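Local coordinates for protein peroxinectin A (Dictyostelium discoideum, PDB 6ERC) that is a secreted haem peroxidase that uses hydrogen peroxide to oxidise phenolic donors, and also acts on iodide and thiocyanate, at residues 193-198 with 210-215; 214-219 with 330-335; 183-188 with 205-210. One frame throughout, in Å; residues are numbered along the deposited sequence.

Contact 1 of 3, residues 193-198 with 210-215; sequences PMDNDA and GERRGN. With HEM (protoporphyrin IX containing Fe), chain F.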
loop_
_atom_site.group_PDB
_atom_site.type_symbol
_atom_site.label_atom_id
_atom_site.label_comp_id
_atom_site.label_asym_id
_atom_site.label_seq_id
_atom_site.Cartn_x
_atom_site.Cartn_y
_atom_site.Cartn_z
ATOM N N PRO A 193 7.619 -6.558 16.308
ATOM C CA PRO A 193 8.493 -5.447 15.899
ATOM C C PRO A 193 7.737 -4.456 15.026
ATOM O O PRO A 193 7.179 -4.825 13.990
ATOM C CB PRO A 193 9.614 -6.148 15.122
ATOM C CG PRO A 193 8.980 -7.390 14.599
ATOM C CD PRO A 193 7.988 -7.821 15.645
ATOM N N MET A 194 7.727 -3.195 15.447
ATOM C CA MET A 194 7.047 -2.129 14.726
ATOM C C MET A 194 8.069 -1.164 14.139
ATOM O O MET A 194 9.109 -0.895 14.750
ATOM C CB MET A 194 6.086 -1.372 15.645
ATOM C CG MET A 194 4.970 -2.237 16.226
ATOM S SD MET A 194 3.994 -3.075 14.958
ATOM C CE MET A 194 3.263 -1.681 14.099
ATOM N N ASP A 195 7.763 -0.643 12.955
ATOM C CA ASP A 195 8.658 0.286 12.284
ATOM C C ASP A 195 8.614 1.660 12.944
ATOM O O ASP A 195 7.584 2.091 13.474
ATOM C CB ASP A 195 8.295 0.414 10.804
ATOM C CG ASP A 195 8.855 -0.720 9.965
ATOM O OD1 ASP A 195 9.571 -1.583 10.520
ATOM O OD2 ASP A 195 8.584 -0.743 8.743
ATOM N N ASN A 196 9.758 2.340 12.913
ATOM C CA ASN A 196 9.892 3.704 13.416
ATOM C C ASN A 196 10.770 4.501 12.455
ATOM O O ASN A 196 11.768 5.110 12.840
ATOM C CB ASN A 196 10.471 3.709 14.832
ATOM C CG ASN A 196 9.945 4.858 15.686
ATOM O OD1 ASN A 196 9.830 4.728 16.907
ATOM N ND2 ASN A 196 9.614 5.979 15.053
ATOM N N ASP A 197 10.386 4.502 11.175
ATOM C CA ASP A 197 11.228 5.078 10.131
ATOM C C ASP A 197 11.577 6.532 10.439
ATOM O O ASP A 197 12.754 6.906 10.495
ATOM C CB ASP A 197 10.524 4.959 8.776
ATOM C CG ASP A 197 10.247 3.518 8.389
ATOM O OD1 ASP A 197 11.106 2.655 8.668
ATOM O OD2 ASP A 197 9.170 3.245 7.813
ATOM N N ALA A 198 10.557 7.371 10.643
ATOM C CA ALA A 198 10.805 8.774 10.951
ATOM C C ALA A 198 11.505 8.952 12.293
ATOM O O ALA A 198 12.164 9.975 12.505
ATOM C CB ALA A 198 9.489 9.555 10.934
ATOM N N GLY A 210 -0.428 -5.911 13.442
ATOM C CA GLY A 210 0.076 -7.024 12.652
ATOM C C GLY A 210 0.982 -6.641 11.498
ATOM O O GLY A 210 1.541 -7.538 10.857
ATOM N N GLU A 211 1.143 -5.350 11.215
ATOM C CA GLU A 211 1.940 -4.894 10.083
ATOM C C GLU A 211 2.967 -3.879 10.565
ATOM O O GLU A 211 2.606 -2.888 11.209
ATOM C CB GLU A 211 1.040 -4.289 9.001
ATOM C CG GLU A 211 1.418 -4.695 7.582
ATOM C CD GLU A 211 2.507 -3.819 7.001
ATOM O OE1 GLU A 211 2.493 -2.607 7.294
ATOM O OE2 GLU A 211 3.372 -4.335 6.260
ATOM N N ARG A 212 4.242 -4.127 10.240
ATOM C CA ARG A 212 5.341 -3.322 10.775
ATOM C C ARG A 212 5.090 -1.828 10.600
ATOM O O ARG A 212 5.241 -1.043 11.543
ATOM C CB ARG A 212 6.657 -3.708 10.091
ATOM C CG ARG A 212 7.107 -5.144 10.311
ATOM C CD ARG A 212 8.413 -5.428 9.568
ATOM N NE ARG A 212 9.550 -4.707 10.146
ATOM C CZ ARG A 212 10.430 -5.222 11.003
ATOM N NH1 ARG A 212 10.335 -6.482 11.404
ATOM N NH2 ARG A 212 11.421 -4.469 11.462
ATOM N N ARG A 213 4.725 -1.415 9.390
ATOM C CA ARG A 213 4.542 0.001 9.073
ATOM C C ARG A 213 3.107 0.458 9.298
ATOM O O ARG A 213 2.564 1.261 8.530
ATOM C CB ARG A 213 4.990 0.269 7.637
ATOM C CG ARG A 213 4.355 -0.644 6.597
ATOM C CD ARG A 213 4.974 -0.505 5.220
ATOM N NE ARG A 213 4.582 -1.621 4.362
ATOM C CZ ARG A 213 4.813 -1.691 3.054
ATOM N NH1 ARG A 213 5.439 -0.700 2.419
ATOM N NH2 ARG A 213 4.409 -2.757 2.375
ATOM N N GLY A 214 2.464 -0.037 10.358
ATOM C CA GLY A 214 1.111 0.392 10.661
ATOM C C GLY A 214 1.049 1.789 11.244
ATOM O O GLY A 214 0.036 2.479 11.103
ATOM N N ASN A 215 2.121 2.226 11.902
ATOM C CA ASN A 215 2.171 3.564 12.475
ATOM C C ASN A 215 2.505 4.642 11.453
ATOM O O ASN A 215 2.606 5.812 11.837
ATOM C CB ASN A 215 3.203 3.616 13.605
ATOM C CG ASN A 215 2.841 2.717 14.770
ATOM O OD1 ASN A 215 2.202 3.149 15.730
ATOM N ND2 ASN A 215 3.256 1.458 14.693
HETATM C CHA HEM F . 5.589 1.974 -0.596
HETATM C CHB HEM F . 4.974 5.791 2.308
HETATM C CHC HEM F . 0.374 6.189 0.776
HETATM C CHD HEM F . 1.083 2.517 -2.302
HETATM C C1A HEM F . 5.835 3.008 0.272
HETATM C C2A HEM F . 7.118 3.354 0.831
HETATM C C3A HEM F . 6.958 4.410 1.633
HETATM C C4A HEM F . 5.557 4.764 1.610
HETATM C CMA HEM F . 8.050 5.133 2.453
HETATM C CAA HEM F . 8.428 2.615 0.515
HETATM C CBA HEM F . 9.297 3.579 -0.280
HETATM C CGA HEM F . 10.301 2.809 -1.098
HETATM O O1A HEM F . 9.886 2.037 -2.000
HETATM O O2A HEM F . 11.523 2.977 -0.856
HETATM C C1B HEM F . 3.674 6.207 2.154
HETATM C C2B HEM F . 3.061 7.286 2.889
HETATM C C3B HEM F . 1.788 7.399 2.475
HETATM C C4B HEM F . 1.559 6.392 1.458
HETATM C CMB HEM F . 3.821 8.102 3.953
HETATM C CAB HEM F . 0.690 8.392 2.923
HETATM C CBB HEM F . 0.908 9.380 3.797
HETATM C C1C HEM F . 0.158 5.239 -0.199
HETATM C C2C HEM F . -1.076 5.024 -0.936
HETATM C C3C HEM F . -0.875 3.998 -1.791
HETATM C C4C HEM F . 0.488 3.549 -1.609
HETATM C CMC HEM F . -2.329 5.893 -0.696
HETATM C CAC HEM F . -1.789 3.303 -2.834
HETATM C CBC HEM F . -3.063 3.610 -3.087
HETATM C C1D HEM F . 2.345 2.025 -2.077
HETATM C C2D HEM F . 2.917 0.847 -2.688
HETATM C C3D HEM F . 4.161 0.712 -2.220
HETATM C C4D HEM F . 4.416 1.781 -1.286
HETATM C CMD HEM F . 2.198 -0.048 -3.717
HETATM C CAD HEM F . 5.177 -0.396 -2.549
HETATM C CBD HEM F . 4.762 -1.591 -1.696
HETATM C CGD HEM F . 5.965 -2.389 -1.252
HETATM O O1D HEM F . 6.575 -2.019 -0.216
HETATM O O2D HEM F . 6.319 -3.396 -1.915
HETATM N NA HEM F . 4.901 3.890 0.770
HETATM N NB HEM F . 2.733 5.682 1.290
HETATM N NC HEM F . 1.087 4.319 -0.636
HETATM N ND HEM F . 3.287 2.568 -1.226
HETATM FE FE HEM F . 2.995 4.070 0.055
#
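Asp195 and Arg212 hold the two loops together twice, once through their backbones and once through their side chains. Asp195 N donates to Arg212 O over 2.9 Å, almost straight at 169°. Arg212 NE meets Asp195 OD1 at 3.1 Å in a bent salt bridge, on the syn side but well out of the carboxylate plane. With the carboxylate and guanidinium planes 63° apart, this is a one-point grip through OD1, while NH2 stays farther away.

The tight part is where Met194 folds into the other loop. Its CG stands anti to the carbonyl carbon (chi1 -61°), and further bends at chi2 and chi3 swing CE in among polar atoms. There Met194 CE touches Glu211 O at 3.2 Å, Arg212 O at 3.3 Å and Asn215 ND2 at 3.2 Å. The amide of Asn215 is held elsewhere, its OD1 taking a hydrogen bond from Tyr207 N.

The outer side is looser. Pro193 is exposed and only brushes the Arg212 guanidinium, Pro193 CG to Arg212 NH1 at 3.6 Å, while Pro193 O sits over one face of that group, offset toward its rim.

On the haem side, Arg213 leaves the contact as an extended arm. Glu211 OE2 lies at the edge of its guanidinium in a salt bridge to NE, and Arg213 NH1 donates to haem propionate oxygen O1D at 3.2 Å. Arg213 is the predicted transition-state stabilizer and touches His81, the predicted proton acceptor. Glu211 and the haem propionate thus probably fix the guanidinium beside the distal face, while Asp195 and Met194 meet the backbone carbonyls just before it, those of Glu211 and Arg212.

Contact 2 of 3, residues 214-219 with 330-335; sequences GNENPG and SYFNPH. With HEM (protoporphyrin IX containing Fe), chain F.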
loop_
_atom_site.group_PDB
_atom_site.type_symbol
_atom_site.label_atom_id
_atom_site.label_comp_id
_atom_site.label_asym_id
_atom_site.label_seq_id
_atom_site.Cartn_x
_atom_site.Cartn_y
_atom_site.Cartn_z
ATOM N N GLY A 214 2.464 -0.037 10.358
ATOM C CA GLY A 214 1.111 0.392 10.661
ATOM C C GLY A 214 1.049 1.789 11.244
ATOM O O GLY A 214 0.036 2.479 11.103
ATOM N N ASN A 215 2.121 2.226 11.902
ATOM C CA ASN A 215 2.171 3.564 12.475
ATOM C C ASN A 215 2.505 4.642 11.453
ATOM O O ASN A 215 2.606 5.812 11.837
ATOM C CB ASN A 215 3.203 3.616 13.605
ATOM C CG ASN A 215 2.841 2.717 14.770
ATOM O OD1 ASN A 215 2.202 3.149 15.730
ATOM N ND2 ASN A 215 3.256 1.458 14.693
ATOM N N GLU A 216 2.673 4.283 10.174
ATOM C CA GLU A 216 3.120 5.250 9.172
ATOM C C GLU A 216 2.337 6.554 9.275
ATOM O O GLU A 216 2.926 7.641 9.298
ATOM C CB GLU A 216 2.992 4.651 7.768
ATOM C CG GLU A 216 3.848 5.346 6.696
ATOM C CD GLU A 216 3.158 6.528 6.024
ATOM O OE1 GLU A 216 2.052 6.911 6.458
ATOM O OE2 GLU A 216 3.726 7.073 5.051
ATOM N N ASN A 217 1.012 6.471 9.345
ATOM C CA ASN A 217 0.203 7.666 9.532
ATOM C C ASN A 217 -1.020 7.309 10.361
ATOM O O ASN A 217 -1.418 6.140 10.423
ATOM C CB ASN A 217 -0.219 8.286 8.193
ATOM C CG ASN A 217 -1.181 7.415 7.421
ATOM O OD1 ASN A 217 -2.392 7.485 7.625
ATOM N ND2 ASN A 217 -0.651 6.598 6.520
ATOM N N PRO A 218 -1.645 8.299 11.011
ATOM C CA PRO A 218 -2.786 7.985 11.888
ATOM C C PRO A 218 -3.988 7.443 11.139
ATOM O O PRO A 218 -4.616 6.482 11.599
ATOM C CB PRO A 218 -3.097 9.333 12.559
ATOM C CG PRO A 218 -1.888 10.201 12.302
ATOM C CD PRO A 218 -1.328 9.736 11.006
ATOM N N GLY A 219 -4.342 8.042 10.002
ATOM C CA GLY A 219 -5.448 7.521 9.220
ATOM C C GLY A 219 -5.306 6.044 8.926
ATOM O O GLY A 219 -6.304 5.325 8.835
ATOM N N SER A 330 2.689 14.047 10.957
ATOM C CA SER A 330 1.946 12.859 11.354
ATOM C C SER A 330 2.704 11.561 11.106
ATOM O O SER A 330 2.168 10.488 11.398
ATOM C CB SER A 330 0.604 12.808 10.617
ATOM O OG SER A 330 0.788 12.495 9.247
ATOM N N TYR A 331 3.925 11.625 10.576
ATOM C CA TYR A 331 4.696 10.415 10.299
ATOM C C TYR A 331 5.068 9.736 11.612
ATOM O O TYR A 331 5.831 10.288 12.413
ATOM C CB TYR A 331 5.948 10.752 9.494
ATOM C CG TYR A 331 5.681 11.281 8.102
ATOM C CD1 TYR A 331 4.608 10.816 7.347
ATOM C CD2 TYR A 331 6.509 12.248 7.540
ATOM C CE1 TYR A 331 4.368 11.300 6.072
ATOM C CE2 TYR A 331 6.279 12.739 6.269
ATOM C CZ TYR A 331 5.208 12.261 5.538
ATOM O OH TYR A 331 4.975 12.749 4.270
ATOM N N PHE A 332 4.532 8.537 11.831
ATOM C CA PHE A 332 4.831 7.748 13.027
ATOM C C PHE A 332 4.610 8.573 14.293
ATOM O O PHE A 332 5.487 8.696 15.150
ATOM C CB PHE A 332 6.257 7.199 12.965
ATOM C CG PHE A 332 6.496 6.288 11.796
ATOM C CD1 PHE A 332 6.398 4.914 11.940
ATOM C CD2 PHE A 332 6.803 6.805 10.549
ATOM C CE1 PHE A 332 6.611 4.074 10.864
ATOM C CE2 PHE A 332 7.014 5.969 9.471
ATOM C CZ PHE A 332 6.918 4.601 9.629
ATOM N N ASN A 333 3.411 9.139 14.405
ATOM C CA ASN A 333 3.042 9.992 15.534
ATOM C C ASN A 333 1.816 9.415 16.227
ATOM O O ASN A 333 0.686 9.587 15.735
ATOM C CB ASN A 333 2.766 11.420 15.065
ATOM C CG ASN A 333 2.348 12.332 16.199
ATOM O OD1 ASN A 333 2.564 12.024 17.372
ATOM N ND2 ASN A 333 1.743 13.464 15.855
ATOM N N PRO A 334 1.977 8.725 17.361
ATOM C CA PRO A 334 0.796 8.209 18.073
ATOM C C PRO A 334 -0.081 9.295 18.674
ATOM O O PRO A 334 -1.278 9.052 18.876
ATOM C CB PRO A 334 1.405 7.320 19.171
ATOM C CG PRO A 334 2.803 7.033 18.717
ATOM C CD PRO A 334 3.234 8.246 17.960
ATOM N N HIS A 335 0.467 10.478 18.970
ATOM C CA HIS A 335 -0.335 11.533 19.583
ATOM C C HIS A 335 -1.548 11.904 18.743
ATOM O O HIS A 335 -2.498 12.492 19.272
ATOM C CB HIS A 335 0.522 12.777 19.821
ATOM C CG HIS A 335 1.438 12.653 20.997
ATOM N ND1 HIS A 335 1.375 13.502 22.081
ATOM C CD2 HIS A 335 2.429 11.772 21.265
ATOM C CE1 HIS A 335 2.294 13.153 22.964
ATOM N NE2 HIS A 335 2.947 12.106 22.493
HETATM C CHA HEM F . 5.589 1.974 -0.596
HETATM C CHB HEM F . 4.974 5.791 2.308
HETATM C CHC HEM F . 0.374 6.189 0.776
HETATM C CHD HEM F . 1.083 2.517 -2.302
HETATM C C1A HEM F . 5.835 3.008 0.272
HETATM C C2A HEM F . 7.118 3.354 0.831
HETATM C C3A HEM F . 6.958 4.410 1.633
HETATM C C4A HEM F . 5.557 4.764 1.610
HETATM C CMA HEM F . 8.050 5.133 2.453
HETATM C CAA HEM F . 8.428 2.615 0.515
HETATM C CBA HEM F . 9.297 3.579 -0.280
HETATM C CGA HEM F . 10.301 2.809 -1.098
HETATM O O1A HEM F . 9.886 2.037 -2.000
HETATM O O2A HEM F . 11.523 2.977 -0.856
HETATM C C1B HEM F . 3.674 6.207 2.154
HETATM C C2B HEM F . 3.061 7.286 2.889
HETATM C C3B HEM F . 1.788 7.399 2.475
HETATM C C4B HEM F . 1.559 6.392 1.458
HETATM C CMB HEM F . 3.821 8.102 3.953
HETATM C CAB HEM F . 0.690 8.392 2.923
HETATM C CBB HEM F . 0.908 9.380 3.797
HETATM C C1C HEM F . 0.158 5.239 -0.199
HETATM C C2C HEM F . -1.076 5.024 -0.936
HETATM C C3C HEM F . -0.875 3.998 -1.791
HETATM C C4C HEM F . 0.488 3.549 -1.609
HETATM C CMC HEM F . -2.329 5.893 -0.696
HETATM C CAC HEM F . -1.789 3.303 -2.834
HETATM C CBC HEM F . -3.063 3.610 -3.087
HETATM C C1D HEM F . 2.345 2.025 -2.077
HETATM C C2D HEM F . 2.917 0.847 -2.688
HETATM C C3D HEM F . 4.161 0.712 -2.220
HETATM C C4D HEM F . 4.416 1.781 -1.286
HETATM C CMD HEM F . 2.198 -0.048 -3.717
HETATM C CAD HEM F . 5.177 -0.396 -2.549
HETATM C CBD HEM F . 4.762 -1.591 -1.696
HETATM C CGD HEM F . 5.965 -2.389 -1.252
HETATM O O1D HEM F . 6.575 -2.019 -0.216
HETATM O O2D HEM F . 6.319 -3.396 -1.915
HETATM N NA HEM F . 4.901 3.890 0.770
HETATM N NB HEM F . 2.733 5.682 1.290
HETATM N NC HEM F . 1.087 4.319 -0.636
HETATM N ND HEM F . 3.287 2.568 -1.226
HETATM FE FE HEM F . 2.995 4.070 0.055
#
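Glu216 and Phe332 meet through backbone and ring alike. The hydrogen bond across the contact runs from Phe332 N to Glu216 O at 3.1 Å, approaching from above the carbonyl plane. Two weaker carbon contacts run beside it: Tyr331 CA to Glu216 O at 3.4 Å and Phe332 CA to Asn215 O at 3.2 Å.

Ring packing comes next. Glu216 CA sits over the centre of the Phe332 face, 3.9 Å from the centroid, a CH-pi contact, and Asn215 CB touches CD1 of the same ring. Farther along, Pro218 CD packs on Ser330 CB at 3.6 Å.

The covalent part belongs to the Glu216 side chain. Its CG is anti to the backbone N (chi1 -160°), the chain then bends at chi2 toward the haem, and Glu216 OE2 is bonded to the haem carbon CMB at 1.5 Å. The other oxygen, Glu216 OE1, accepts from Asn217 ND2 at 2.7 Å, on its anti side and out of the carboxylate plane, which probably helps the covalent link fix the group's rotation. Tyr331 CE1 flanks the bonded carbon.

Asn217 also N-caps helix 218-241, OD1 accepting from Leu220 N. A glutamate joined in this ester-like way to a haem methyl carbon is known from mammalian members of the animal haem peroxidase family, such as lactoperoxidase and myeloperoxidase.

Contact 3 of 3, residues 183-188 with 205-210; sequences DLPPKN and QLYSVG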
loop_
_atom_site.group_PDB
_atom_site.type_symbol
_atom_site.label_atom_id
_atom_site.label_comp_id
_atom_site.label_asym_id
_atom_site.label_seq_id
_atom_site.Cartn_x
_atom_site.Cartn_y
_atom_site.Cartn_z
ATOM N N ASP A 183 -11.610 2.294 22.509
ATOM C CA ASP A 183 -10.578 1.268 22.539
ATOM C C ASP A 183 -9.579 1.501 21.414
ATOM O O ASP A 183 -9.968 1.672 20.254
ATOM C CB ASP A 183 -11.201 -0.123 22.413
ATOM C CG ASP A 183 -11.875 -0.575 23.691
ATOM O OD1 ASP A 183 -11.960 0.235 24.639
ATOM O OD2 ASP A 183 -12.312 -1.744 23.747
ATOM N N LEU A 184 -8.292 1.502 21.762
ATOM C CA LEU A 184 -7.223 1.701 20.791
ATOM C C LEU A 184 -6.343 0.458 20.734
ATOM O O LEU A 184 -6.444 -0.410 21.609
ATOM C CB LEU A 184 -6.391 2.932 21.154
ATOM C CG LEU A 184 -7.152 4.260 21.194
ATOM C CD1 LEU A 184 -6.237 5.379 21.662
ATOM C CD2 LEU A 184 -7.744 4.590 19.832
ATOM N N PRO A 185 -5.481 0.327 19.729
ATOM C CA PRO A 185 -4.634 -0.867 19.628
ATOM C C PRO A 185 -3.697 -0.979 20.817
ATOM O O PRO A 185 -3.540 -0.023 21.591
ATOM C CB PRO A 185 -3.857 -0.645 18.321
ATOM C CG PRO A 185 -4.686 0.320 17.536
ATOM C CD PRO A 185 -5.325 1.212 18.558
ATOM N N PRO A 186 -3.057 -2.131 20.994
ATOM C CA PRO A 186 -2.158 -2.323 22.135
ATOM C C PRO A 186 -0.784 -1.720 21.870
ATOM O O PRO A 186 -0.469 -1.275 20.766
ATOM C CB PRO A 186 -2.082 -3.847 22.263
ATOM C CG PRO A 186 -2.272 -4.339 20.866
ATOM C CD PRO A 186 -3.153 -3.337 20.155
ATOM N N LYS A 187 0.043 -1.722 22.914
ATOM C CA LYS A 187 1.384 -1.161 22.832
ATOM C C LYS A 187 2.366 -2.038 23.598
ATOM O O LYS A 187 1.989 -2.788 24.503
ATOM C CB LYS A 187 1.423 0.273 23.378
ATOM C CG LYS A 187 0.668 1.283 22.521
ATOM C CD LYS A 187 0.485 2.618 23.236
ATOM C CE LYS A 187 -0.571 2.522 24.336
ATOM N NZ LYS A 187 -0.883 3.846 24.942
ATOM N N ASN A 188 3.642 -1.928 23.216
ATOM C CA ASN A 188 4.743 -2.617 23.894
ATOM C C ASN A 188 4.557 -4.130 23.901
ATOM O O ASN A 188 5.077 -4.825 24.779
ATOM C CB ASN A 188 4.916 -2.112 25.330
ATOM C CG ASN A 188 5.216 -0.633 25.397
ATOM O OD1 ASN A 188 5.760 -0.059 24.457
ATOM N ND2 ASN A 188 4.866 -0.007 26.514
ATOM N N GLN A 205 6.223 3.898 22.424
ATOM C CA GLN A 205 5.001 4.680 22.302
ATOM C C GLN A 205 4.209 4.355 21.041
ATOM O O GLN A 205 3.084 4.842 20.897
ATOM C CB GLN A 205 5.325 6.180 22.324
ATOM C CG GLN A 205 5.839 6.683 23.671
ATOM C CD GLN A 205 6.330 8.126 23.624
ATOM O OE1 GLN A 205 7.252 8.500 24.353
ATOM N NE2 GLN A 205 5.714 8.944 22.770
ATOM N N LEU A 206 4.760 3.550 20.135
ATOM C CA LEU A 206 4.040 3.153 18.935
ATOM C C LEU A 206 3.063 2.025 19.240
ATOM O O LEU A 206 3.263 1.227 20.162
ATOM C CB LEU A 206 5.011 2.697 17.843
ATOM C CG LEU A 206 6.076 3.694 17.384
ATOM C CD1 LEU A 206 6.937 3.057 16.302
ATOM C CD2 LEU A 206 5.452 4.990 16.880
ATOM N N TYR A 207 1.999 1.960 18.448
ATOM C CA TYR A 207 1.011 0.904 18.596
ATOM C C TYR A 207 1.498 -0.372 17.923
ATOM O O TYR A 207 2.127 -0.330 16.863
ATOM C CB TYR A 207 -0.329 1.343 18.005
ATOM C CG TYR A 207 -0.967 2.487 18.764
ATOM C CD1 TYR A 207 -1.692 2.256 19.927
ATOM C CD2 TYR A 207 -0.838 3.800 18.321
ATOM C CE1 TYR A 207 -2.272 3.295 20.626
ATOM C CE2 TYR A 207 -1.417 4.847 19.014
ATOM C CZ TYR A 207 -2.133 4.587 20.167
ATOM O OH TYR A 207 -2.711 5.623 20.862
ATOM N N SER A 208 1.208 -1.508 18.552
ATOM C CA SER A 208 1.650 -2.814 18.075
ATOM C C SER A 208 0.512 -3.470 17.296
ATOM O O SER A 208 -0.482 -3.909 17.886
ATOM C CB SER A 208 2.090 -3.687 19.248
ATOM O OG SER A 208 3.089 -3.034 20.015
ATOM N N VAL A 209 0.662 -3.538 15.971
ATOM C CA VAL A 209 -0.325 -4.147 15.090
ATOM C C VAL A 209 0.379 -5.140 14.171
ATOM O O VAL A 209 1.607 -5.204 14.103
ATOM C CB VAL A 209 -1.102 -3.099 14.265
ATOM C CG1 VAL A 209 -1.933 -2.208 15.185
ATOM C CG2 VAL A 209 -0.148 -2.264 13.414
ATOM N N GLY A 210 -0.428 -5.911 13.442
ATOM C CA GLY A 210 0.076 -7.024 12.652
ATOM C C GLY A 210 0.982 -6.641 11.498
ATOM O O GLY A 210 1.541 -7.538 10.857
HETATM O O HOH W 1 5.048 -0.237 21.223
#
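Tyr207 lies against the extended segment Leu184 to Lys187 along its CD1/CE1 edge, from CB to OH. Tyr207 CB starts beside Pro186 O at 3.8 Å, with Pro185 CB a little farther off. CG stands anti to the carbonyl carbon (chi1 -66°), which sets the ring along Pro185 and Lys187. Next along the ring, Tyr207 CD1 comes 3.4 Å from Pro185 O, which lies at the ring edge near its plane, and 3.6 Å from Lys187 CG. Tyr207 CE1 is 3.9 Å from Lys187 CD and also near Pro185 O. At the tip, Tyr207 OH touches the methyl Leu184 CD1 at 3.6 Å. The aliphatic part of Lys187 runs beside the ring and points the same way, approaching it obliquely.

The backbone supplies the polar link. Ser208 N donates to Pro186 O at 2.8 Å and 173°, a nearly linear bond with the donor tilted 30° from the carbonyl plane. The same oxygen also receives a CA-H contact from Tyr207, so one carbonyl serves both residues. Pro185 CB adds an apolar contact with Val209 CG1. At the exposed end, Asn188 N donates to a water that also lies close to Leu206 O, though that second distance is short enough to be doubtful. Ser208 OG reaches Val189 N through a weak bond.

Pro185 O is not lost to the ring edge: Thr177 OG1 donates to it. Leu184 pairs with Thr177 through backbone bonds in the small antiparallel sheet of strands 177-179 and 182-184. Helix 218-241 also packs here, with Pro185 on Thr225 and Leu228, Tyr207 on Leu221 and Val209 on His224. The contact places the end of this hairpin and the following loop against the first half of that helix.

Overall arrangement
Along the chain, contact 3 opens first at 183-188, at the end of strand 182-184, and closes on 205-210. Contact 1 opens within that loop at 193-198 and closes on 210-215, so contacts 1 and 3 cross and share Gly210. Contact 2 begins where contact 1 ends, sharing Gly214 and Asn215, and spans about 110 residues to the loop 330-335 that follows strand 321-326. An Asn215-Tyr207 bond ties contacts 1 and 2 to contact 3, while Phe332 packs against the 193-198 loop. Together they join the small hairpin, the long loop and the start of helix 218-241, and contacts 1 and 2 carry this assembly to the haem.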